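Putative ABC transporter amino acid-binding protein (PDB 2Q88) binds the compatible solute ectoine as the substrate-binding protein of an ABC transporter, a capture step that probably serves osmoprotection. Local coordinates at residues Ala20-Phe25 against Ser171-Ser176; Ser59-Met64 against Gly128-Gly133; Phe81-Arg86 against Pro199-Gly204. All coordinates share one frame; numbering follows the deposited sequence.

The three contacts converge on one ectoine molecule, each supplying a different wall of its pocket. Contacts 1 and 2, with centres about 12 Å apart, are tied by a hydrogen bond between Glu22 OE1 and Tyr61 OH of 2.6 Å, and their strands 169-173 and 127-129 are neighbours in one sheet. Contact 3 has its centre about 15 Å from that of contact 1 and meets it through packing on Phe81, whose CZ is 3.7 Å from Pro173 CG. Toward contact 2 it sends Arg86, whose NH2 makes a weak hydrogen bond to Gly132 O. Contact 1 serves mainly the ring nitrogen NAG and the methyl, contact 2 a ring face and, at Gly133, the carboxylate, contact 3 mainly the carboxylate.

Contact 1 (Ala20-Phe25 against Ser171-Ser176); sequences ANEPPF and SLPVLS. With 4CS ((4S)-2-methyl-1,4,5,6-tetrahydropyrimidine-4-carboxylic acid), chain F.
Glu22 and Ser176 form the polar centre of this contact, joined by a hydrogen bond from Ser176 OG to Glu22 OE2 of 2.6 Å. OE2 accepts the serine on its anti lone pair, the one turned away from OE1. Ectoine NAG donates to Glu22 OE2 as well, at 2.8 Å in a nearly straight bond (166°), while NAG reaches OE1 only weakly. Glu22 gets there as an extended arm: CG stands anti to the backbone N (chi1 -179°), and the chain stays extended beyond CG. Outside the two segments, Tyr61 OH bonds to OE1, so both carboxylate oxygens are engaged by protein as well as ligand.

A second polar link joins the backbones. One water donates to Pro23 O and to Ser176 O, and beside it the CA-H of Ser176 points at Pro23 O, with 3.4 Å between Ser176 CA and Pro23 O.

The apolar contacts flank this network. The methyl carbon CAA of ectoine sits over the centre of one face of the Phe25 ring, 3.4 Å above its plane. Ser176 OG lies at the edge of that ring, near its plane, and Pro173 CB approaches Phe25 CE1 obliquely at 3.6 Å. Pro173 also turns CD toward Glu22 OE2, at 3.3 Å. Further out, Pro24, which follows a cis peptide bond, sets CG 3.8 Å from Leu175 CB, the two side chains crossing at about a right angle.

The segments probably belong to the two lobes expected of this binding-protein family, consistent with a cleft closed over the ligand. A buried carboxylate receiving a ring N-H, with an aromatic face under the adjoining methyl, would probably favour the delocalised positive charge expected on ectoine's amidinium.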
loop_
_atom_site.group_PDB
_atom_site.type_symbol
_atom_site.label_atom_id
_atom_site.label_comp_id
_atom_site.label_asym_id
_atom_site.label_seq_id
_atom_site.Cartn_x
_atom_site.Cartn_y
_atom_site.Cartn_z
ATOM N N ALA A 20 -4.717 5.954 1.234
ATOM C CA ALA A 20 -5.683 5.239 2.076
ATOM C C ALA A 20 -5.656 5.602 3.557
ATOM O O ALA A 20 -6.552 5.189 4.296
ATOM C CB ALA A 20 -5.527 3.735 1.914
ATOM N N ASN A 21 -4.644 6.354 3.991
ATOM C CA ASN A 21 -4.426 6.646 5.423
ATOM C C ASN A 21 -4.059 5.381 6.233
ATOM O O ASN A 21 -4.835 4.895 7.051
ATOM C CB ASN A 21 -5.624 7.379 6.043
ATOM C CG ASN A 21 -5.273 8.072 7.347
ATOM O OD1 ASN A 21 -4.098 8.282 7.661
ATOM N ND2 ASN A 21 -6.292 8.430 8.115
ATOM N N GLU A 22 -2.871 4.852 5.969
ATOM C CA GLU A 22 -2.382 3.625 6.608
ATOM C C GLU A 22 -0.892 3.797 6.895
ATOM O O GLU A 22 -0.052 3.404 6.083
ATOM C CB GLU A 22 -2.622 2.410 5.703
ATOM C CG GLU A 22 -2.167 1.078 6.314
ATOM C CD GLU A 22 -2.241 -0.083 5.339
ATOM O OE1 GLU A 22 -3.304 -0.240 4.700
ATOM O OE2 GLU A 22 -1.242 -0.850 5.221
ATOM N N PRO A 23 -0.555 4.433 8.021
ATOM C CA PRO A 23 0.849 4.639 8.378
ATOM C C PRO A 23 1.612 3.307 8.467
ATOM O O PRO A 23 1.038 2.327 8.954
ATOM C CB PRO A 23 0.782 5.317 9.762
ATOM C CG PRO A 23 -0.605 5.891 9.885
ATOM C CD PRO A 23 -1.487 5.040 8.994
ATOM N N PRO A 24 2.890 3.259 8.077
ATOM C CA PRO A 24 3.667 4.395 7.562
ATOM C C PRO A 24 3.683 4.588 6.038
ATOM O O PRO A 24 4.520 5.351 5.536
ATOM C CB PRO A 24 5.083 4.037 8.012
ATOM C CG PRO A 24 5.127 2.536 7.871
ATOM C CD PRO A 24 3.732 2.063 8.248
ATOM N N PHE A 25 2.784 3.925 5.314
ATOM C CA PHE A 25 2.658 4.127 3.871
ATOM C C PHE A 25 2.078 5.508 3.543
ATOM O O PHE A 25 2.607 6.209 2.681
ATOM C CB PHE A 25 1.791 3.042 3.246
ATOM C CG PHE A 25 2.393 1.663 3.325
ATOM C CD1 PHE A 25 2.233 0.886 4.463
ATOM C CD2 PHE A 25 3.104 1.136 2.248
ATOM C CE1 PHE A 25 2.784 -0.411 4.537
ATOM C CE2 PHE A 25 3.648 -0.155 2.307
ATOM C CZ PHE A 25 3.486 -0.925 3.454
ATOM N N SER A 171 -5.276 -8.407 9.036
ATOM C CA SER A 171 -4.066 -8.499 8.237
ATOM C C SER A 171 -3.783 -7.207 7.471
ATOM O O SER A 171 -4.659 -6.694 6.784
ATOM C CB SER A 171 -4.162 -9.676 7.272
ATOM O OG SER A 171 -2.931 -9.873 6.603
ATOM N N LEU A 172 -2.554 -6.708 7.638
ATOM C CA LEU A 172 -1.987 -5.563 6.911
ATOM C C LEU A 172 -0.502 -5.864 6.715
ATOM O O LEU A 172 -0.002 -6.851 7.274
ATOM C CB LEU A 172 -2.118 -4.278 7.739
ATOM C CG LEU A 172 -3.479 -3.584 7.863
ATOM C CD1 LEU A 172 -3.328 -2.300 8.627
ATOM C CD2 LEU A 172 -4.098 -3.327 6.508
ATOM N N PRO A 173 0.213 -5.049 5.935
ATOM C CA PRO A 173 1.671 -5.127 5.890
ATOM C C PRO A 173 2.315 -5.015 7.273
ATOM O O PRO A 173 1.803 -4.317 8.145
ATOM C CB PRO A 173 2.053 -3.931 5.003
ATOM C CG PRO A 173 0.891 -3.784 4.097
ATOM C CD PRO A 173 -0.298 -4.007 5.014
ATOM N N VAL A 174 3.411 -5.752 7.470
ATOM C CA VAL A 174 4.190 -5.743 8.713
ATOM C C VAL A 174 4.360 -4.346 9.314
ATOM O O VAL A 174 4.050 -4.125 10.484
ATOM C CB VAL A 174 5.578 -6.394 8.485
ATOM C CG1 VAL A 174 6.483 -6.235 9.709
ATOM C CG2 VAL A 174 5.403 -7.868 8.122
ATOM N N LEU A 175 4.856 -3.405 8.522
ATOM C CA LEU A 175 5.085 -2.060 9.046
ATOM C C LEU A 175 3.808 -1.362 9.517
ATOM O O LEU A 175 3.848 -0.617 10.498
ATOM C CB LEU A 175 5.835 -1.201 8.035
ATOM C CG LEU A 175 7.306 -1.556 7.837
ATOM C CD1 LEU A 175 7.796 -0.935 6.538
ATOM C CD2 LEU A 175 8.174 -1.058 9.006
ATOM N N SER A 176 2.697 -1.602 8.823
ATOM C CA SER A 176 1.394 -1.018 9.190
ATOM C C SER A 176 0.830 -1.629 10.474
ATOM O O SER A 176 0.271 -0.912 11.317
ATOM C CB SER A 176 0.368 -1.218 8.067
ATOM O OG SER A 176 0.810 -0.685 6.830
HETATM O O 4CS F . -3.457 -4.076 -1.639
HETATM C C 4CS F . -2.459 -3.451 -1.281
HETATM O OXT 4CS F . -1.714 -2.939 -2.125
HETATM C CA 4CS F . -2.125 -3.333 0.201
HETATM C CB 4CS F . -3.347 -3.121 1.073
HETATM C CAD 4CS F . -2.925 -3.061 2.545
HETATM N NAG 4CS F . -1.897 -2.002 2.722
HETATM C CAI 4CS F . -1.040 -1.636 1.673
HETATM C CAA 4CS F . 0.007 -0.526 1.873
HETATM N N 4CS F . -1.147 -2.251 0.418
HETATM O O HOH W 1 -0.855 1.348 10.468
#

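Contact 2 (Ser59-Met64 against Gly128-Gly133); sequences SEYGAM and GAPGGG. With 4CS ((4S)-2-methyl-1,4,5,6-tetrahydropyrimidine-4-carboxylic acid), chain F.
Tyr61 and Gly62 make the direct touches on Pro130, Gly131 and Gly132, and the two residues before them shape the turn that presents them. Ser59 OG donates to Glu60 O at 2.8 Å; Ala63 N reaches the same oxygen from the opposite face of its carbonyl plane, so two donors grip one acceptor. The side chain of Glu60 bridges by solvent: a water donates to its OE2 and accepts from Gly131 N.

Tyr61 lies alongside Pro130, both side chains pointing the same way, with Tyr61 CD2 3.8 Å from Pro130 CB. One face of the tyrosine ring receives ectoine, whose CB stands 3.7 Å above the plane, over the ring centre. The hydroxyl at the far end is hydrogen-bonded to Glu22 OE1. An alanine here would probably leave ectoine without the ring over which its CB sits, Pro130 CB without its neighbour CD2, and Glu22 OE1 without the hydroxyl.

Gly62 completes the contact through its backbone. Its N makes a weak, bent bond to Gly131 O (127°), and its CA comes 3.9 Å from Gly132 CA. Gly132 has positive phi (76°) in the type II turn from Pro130 to Gly133, and a CB on it would fall 2.4 Å from Gly62 CA, a clash.

The turn leads into helix 134-141, at whose N-cap Gly133 brings its CA 3.2 Å from ectoine O. With Thr134 N also bonded to the ligand, the helix start would be expected to favour the negative carboxylate, while Tyr61 and Pro130 offer the ring largely apolar surface.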
loop_
_atom_site.group_PDB
_atom_site.type_symbol
_atom_site.label_atom_id
_atom_site.label_comp_id
_atom_site.label_asym_id
_atom_site.label_seq_id
_atom_site.Cartn_x
_atom_site.Cartn_y
_atom_site.Cartn_z
ATOM N N SER A 59 -9.402 6.996 -0.044
ATOM C CA SER A 59 -10.390 6.004 -0.407
ATOM C C SER A 59 -9.907 4.646 0.091
ATOM O O SER A 59 -8.757 4.504 0.512
ATOM C CB SER A 59 -10.608 5.982 -1.925
ATOM O OG SER A 59 -9.626 5.199 -2.587
ATOM N N GLU A 60 -10.783 3.654 0.037
ATOM C CA GLU A 60 -10.373 2.279 0.321
ATOM C C GLU A 60 -9.631 1.788 -0.919
ATOM O O GLU A 60 -9.739 2.416 -1.989
ATOM C CB GLU A 60 -11.594 1.440 0.708
ATOM C CG GLU A 60 -12.230 1.973 1.990
ATOM C CD GLU A 60 -13.543 1.318 2.359
ATOM O OE1 GLU A 60 -14.615 1.904 2.073
ATOM O OE2 GLU A 60 -13.521 0.222 2.960
ATOM N N TYR A 61 -8.828 0.733 -0.778
ATOM C CA TYR A 61 -7.905 0.331 -1.844
ATOM C C TYR A 61 -8.619 -0.092 -3.120
ATOM O O TYR A 61 -8.127 0.157 -4.214
ATOM C CB TYR A 61 -6.947 -0.768 -1.376
ATOM C CG TYR A 61 -5.932 -0.274 -0.363
ATOM C CD1 TYR A 61 -4.747 0.325 -0.773
ATOM C CD2 TYR A 61 -6.173 -0.386 1.004
ATOM C CE1 TYR A 61 -3.808 0.785 0.163
ATOM C CE2 TYR A 61 -5.238 0.081 1.951
ATOM C CZ TYR A 61 -4.059 0.652 1.518
ATOM O OH TYR A 61 -3.138 1.129 2.442
ATOM N N GLY A 62 -9.787 -0.707 -2.970
ATOM C CA GLY A 62 -10.552 -1.203 -4.122
ATOM C C GLY A 62 -11.065 -0.120 -5.060
ATOM O O GLY A 62 -11.409 -0.395 -6.218
ATOM N N ALA A 63 -11.127 1.116 -4.576
ATOM C CA ALA A 63 -11.598 2.232 -5.402
ATOM C C ALA A 63 -10.493 2.937 -6.202
ATOM O O ALA A 63 -10.784 3.778 -7.057
ATOM C CB ALA A 63 -12.358 3.252 -4.531
ATOM N N MET A 64 -9.235 2.602 -5.935
ATOM C CA MET A 64 -8.120 3.387 -6.456
ATOM C C MET A 64 -7.906 3.259 -7.956
ATOM O O MET A 64 -7.916 4.264 -8.686
ATOM C CB MET A 64 -6.840 3.080 -5.681
ATOM C CG MET A 64 -6.881 3.631 -4.264
ATOM S SD MET A 64 -5.415 3.168 -3.369
ATOM C CE MET A 64 -5.780 3.811 -1.735
ATOM N N GLY A 128 -10.108 -10.052 9.038
ATOM C CA GLY A 128 -10.411 -8.701 8.582
ATOM C C GLY A 128 -9.291 -8.208 7.699
ATOM O O GLY A 128 -8.122 -8.496 7.947
ATOM N N ALA A 129 -9.638 -7.456 6.660
ATOM C CA ALA A 129 -8.640 -6.969 5.708
ATOM C C ALA A 129 -9.233 -5.836 4.887
ATOM O O ALA A 129 -10.447 -5.794 4.686
ATOM C CB ALA A 129 -8.198 -8.099 4.788
ATOM N N PRO A 130 -8.395 -4.931 4.393
ATOM C CA PRO A 130 -8.895 -3.852 3.536
ATOM C C PRO A 130 -9.508 -4.396 2.246
ATOM O O PRO A 130 -8.967 -5.319 1.640
ATOM C CB PRO A 130 -7.654 -2.996 3.264
ATOM C CG PRO A 130 -6.490 -3.852 3.589
ATOM C CD PRO A 130 -6.945 -4.825 4.645
ATOM N N GLY A 131 -10.655 -3.847 1.858
ATOM C CA GLY A 131 -11.353 -4.266 0.646
ATOM C C GLY A 131 -10.537 -3.923 -0.585
ATOM O O GLY A 131 -10.031 -2.805 -0.705
ATOM N N GLY A 132 -10.411 -4.894 -1.491
ATOM C CA GLY A 132 -9.618 -4.734 -2.713
ATOM C C GLY A 132 -8.116 -4.819 -2.478
ATOM O O GLY A 132 -7.320 -4.531 -3.381
ATOM N N GLY A 133 -7.725 -5.217 -1.268
ATOM C CA GLY A 133 -6.319 -5.274 -0.886
ATOM C C GLY A 133 -5.660 -6.617 -1.136
ATOM O O GLY A 133 -6.341 -7.628 -1.318
HETATM O O 4CS F . -3.457 -4.076 -1.639
HETATM C C 4CS F . -2.459 -3.451 -1.281
HETATM O OXT 4CS F . -1.714 -2.939 -2.125
HETATM C CA 4CS F . -2.125 -3.333 0.201
HETATM C CB 4CS F . -3.347 -3.121 1.073
HETATM C CAD 4CS F . -2.925 -3.061 2.545
HETATM N NAG 4CS F . -1.897 -2.002 2.722
HETATM C CAI 4CS F . -1.040 -1.636 1.673
HETATM C CAA 4CS F . 0.007 -0.526 1.873
HETATM N N 4CS F . -1.147 -2.251 0.418
HETATM O O HOH W 2 -11.156 -1.418 3.212
#

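Contact 3 (Phe81-Arg86 against Pro199-Gly204); sequences FMKPER and PVYCDG. With 4CS ((4S)-2-methyl-1,4,5,6-tetrahydropyrimidine-4-carboxylic acid), chain F.
Phe81 and Tyr201 meet by a CH-pi contact rather than a true stack: Tyr201 CB lies over one face of the Phe81 ring, 3.6 Å from its centroid and displaced toward the rim. The ring planes differ by only 10°, yet the rings are slid so far that they barely overlap. In Phe81, chi1 (-63°) sets CG beside the backbone N, the atom that itself bonds ligand OXT, which keeps the ring on the ligand's side; its CE2 lies 3.4 Å from the ligand's N. Asp203 N sits in plane at the ring edge.

Arg86 runs extended from CG to NE and ends in a forked grip on the ligand carboxylate, NH1 to OXT and NH2 to O, each at 2.8 Å. Phe81 N adds a 2.9 Å bond to OXT, giving that oxygen two donors. NH1 also donates to Phe81 O, in the carbonyl plane on a lone pair, and Lys83 CD lies above one guanidinium face, toward its rim; together these should restrain the group's rotation.

Lys83 bends at chi3 (75°), and its NZ shares a water with Tyr201 OH, the lysine bond being weak. Met82 stretches beyond CG to place CE 3.5 Å from Asp203 O. Met82 N makes a nearly straight 2.9 Å bond to Cys202 O, while Cys202 SG is in a disulfide with Cys98.

Strand 201-202 pairs with 98-106, consistent with the hinge strands that link the lobes in type II periplasmic binding proteins. An arginine holding the ligand's carboxylate with both terminal nitrogens is the hallmark of amino-acid sites in this family, kept here for ectoine.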
loop_
_atom_site.group_PDB
_atom_site.type_symbol
_atom_site.label_atom_id
_atom_site.label_comp_id
_atom_site.label_asym_id
_atom_site.label_seq_id
_atom_site.Cartn_x
_atom_site.Cartn_y
_atom_site.Cartn_z
ATOM N N PHE A 81 0.509 -2.347 -3.952
ATOM C CA PHE A 81 1.524 -3.310 -4.340
ATOM C C PHE A 81 1.343 -3.809 -5.773
ATOM O O PHE A 81 0.210 -4.019 -6.222
ATOM C CB PHE A 81 1.514 -4.515 -3.392
ATOM C CG PHE A 81 1.847 -4.188 -1.954
ATOM C CD1 PHE A 81 2.963 -3.411 -1.627
ATOM C CD2 PHE A 81 1.091 -4.748 -0.914
ATOM C CE1 PHE A 81 3.281 -3.146 -0.282
ATOM C CE2 PHE A 81 1.407 -4.479 0.434
ATOM C CZ PHE A 81 2.500 -3.683 0.735
ATOM N N MET A 82 2.462 -3.999 -6.473
ATOM C CA MET A 82 2.445 -4.475 -7.855
ATOM C C MET A 82 2.082 -5.938 -7.932
ATOM O O MET A 82 2.611 -6.754 -7.180
ATOM C CB MET A 82 3.806 -4.284 -8.515
ATOM C CG MET A 82 4.291 -2.846 -8.560
ATOM S SD MET A 82 5.669 -2.701 -9.735
ATOM C CE MET A 82 6.430 -1.220 -9.112
ATOM N N LYS A 83 1.192 -6.251 -8.870
ATOM C CA LYS A 83 0.755 -7.609 -9.158
ATOM C C LYS A 83 0.384 -7.664 -10.628
ATOM O O LYS A 83 -0.091 -6.672 -11.178
ATOM C CB LYS A 83 -0.496 -7.966 -8.354
ATOM C CG LYS A 83 -0.331 -7.999 -6.859
ATOM C CD LYS A 83 -1.677 -7.796 -6.187
ATOM C CE LYS A 83 -2.537 -9.032 -6.285
ATOM N NZ LYS A 83 -3.799 -8.845 -5.516
ATOM N N PRO A 84 0.576 -8.816 -11.263
ATOM C CA PRO A 84 0.241 -8.981 -12.682
ATOM C C PRO A 84 -1.085 -8.307 -13.071
ATOM O O PRO A 84 -1.093 -7.465 -13.963
ATOM C CB PRO A 84 0.177 -10.497 -12.835
ATOM C CG PRO A 84 1.242 -10.983 -11.878
ATOM C CD PRO A 84 1.134 -10.053 -10.677
ATOM N N GLU A 85 -2.172 -8.635 -12.365
ATOM C CA GLU A 85 -3.507 -8.049 -12.610
ATOM C C GLU A 85 -3.561 -6.534 -12.541
ATOM O O GLU A 85 -4.242 -5.897 -13.341
ATOM C CB GLU A 85 -4.551 -8.609 -11.643
ATOM C CG GLU A 85 -3.999 -8.959 -10.269
ATOM C CD GLU A 85 -3.461 -10.375 -10.237
ATOM O OE1 GLU A 85 -2.228 -10.548 -10.206
ATOM O OE2 GLU A 85 -4.281 -11.321 -10.265
ATOM N N ARG A 86 -2.867 -5.965 -11.555
ATOM C CA ARG A 86 -2.817 -4.521 -11.400
ATOM C C ARG A 86 -1.924 -3.904 -12.463
ATOM O O ARG A 86 -2.241 -2.853 -13.000
ATOM C CB ARG A 86 -2.300 -4.146 -10.016
ATOM C CG ARG A 86 -3.184 -4.597 -8.867
ATOM C CD ARG A 86 -2.606 -4.208 -7.503
ATOM N NE ARG A 86 -3.533 -4.517 -6.423
ATOM C CZ ARG A 86 -3.286 -4.317 -5.136
ATOM N NH1 ARG A 86 -2.117 -3.821 -4.738
ATOM N NH2 ARG A 86 -4.220 -4.621 -4.234
ATOM N N PRO A 199 3.550 -13.830 -0.019
ATOM C CA PRO A 199 4.593 -13.155 -0.804
ATOM C C PRO A 199 5.063 -11.874 -0.127
ATOM O O PRO A 199 4.351 -11.309 0.700
ATOM C CB PRO A 199 3.876 -12.793 -2.115
ATOM C CG PRO A 199 2.629 -13.598 -2.128
ATOM C CD PRO A 199 2.237 -13.757 -0.686
ATOM N N VAL A 200 6.272 -11.439 -0.456
ATOM C CA VAL A 200 6.694 -10.085 -0.129
ATOM C C VAL A 200 6.336 -9.278 -1.364
ATOM O O VAL A 200 6.479 -9.765 -2.495
ATOM C CB VAL A 200 8.189 -10.009 0.209
ATOM C CG1 VAL A 200 8.623 -8.563 0.495
ATOM C CG2 VAL A 200 8.492 -10.887 1.420
ATOM N N TYR A 201 5.823 -8.072 -1.144
ATOM C CA TYR A 201 5.350 -7.207 -2.208
ATOM C C TYR A 201 6.167 -5.922 -2.211
ATOM O O TYR A 201 6.751 -5.561 -1.190
ATOM C CB TYR A 201 3.890 -6.819 -1.959
ATOM C CG TYR A 201 2.866 -7.904 -2.172
ATOM C CD1 TYR A 201 2.548 -8.348 -3.457
ATOM C CD2 TYR A 201 2.193 -8.471 -1.095
ATOM C CE1 TYR A 201 1.602 -9.342 -3.658
ATOM C CE2 TYR A 201 1.237 -9.471 -1.286
ATOM C CZ TYR A 201 0.951 -9.896 -2.573
ATOM O OH TYR A 201 0.023 -10.886 -2.780
ATOM N N CYS A 202 6.201 -5.255 -3.365
ATOM C CA CYS A 202 6.647 -3.863 -3.468
ATOM C C CYS A 202 5.625 -3.049 -4.237
ATOM O O CYS A 202 4.985 -3.551 -5.161
ATOM C CB CYS A 202 7.985 -3.741 -4.204
ATOM S SG CYS A 202 9.397 -4.567 -3.457
ATOM N N ASP A 203 5.486 -1.782 -3.874
ATOM C CA ASP A 203 4.625 -0.884 -4.618
ATOM C C ASP A 203 5.404 -0.027 -5.637
ATOM O O ASP A 203 6.611 -0.180 -5.816
ATOM C CB ASP A 203 3.817 0.002 -3.654
ATOM C CG ASP A 203 4.517 1.309 -3.304
ATOM O OD1 ASP A 203 5.765 1.375 -3.368
ATOM O OD2 ASP A 203 3.889 2.339 -2.970
ATOM N N GLY A 204 4.680 0.836 -6.326
ATOM C CA GLY A 204 5.265 1.949 -7.060
ATOM C C GLY A 204 4.119 2.925 -7.188
ATOM O O GLY A 204 2.987 2.586 -6.835
HETATM O O 4CS F . -3.457 -4.076 -1.639
HETATM C C 4CS F . -2.459 -3.451 -1.281
HETATM O OXT 4CS F . -1.714 -2.939 -2.125
HETATM C CA 4CS F . -2.125 -3.333 0.201
HETATM C CB 4CS F . -3.347 -3.121 1.073
HETATM C CAD 4CS F . -2.925 -3.061 2.545
HETATM N NAG 4CS F . -1.897 -2.002 2.722
HETATM C CAI 4CS F . -1.040 -1.636 1.673
HETATM C CAA 4CS F . 0.007 -0.526 1.873
HETATM N N 4CS F . -1.147 -2.251 0.418
HETATM O O HOH W 3 4.932 -6.756 -5.653
HETATM O O HOH W 4 -2.676 -10.660 -3.067
#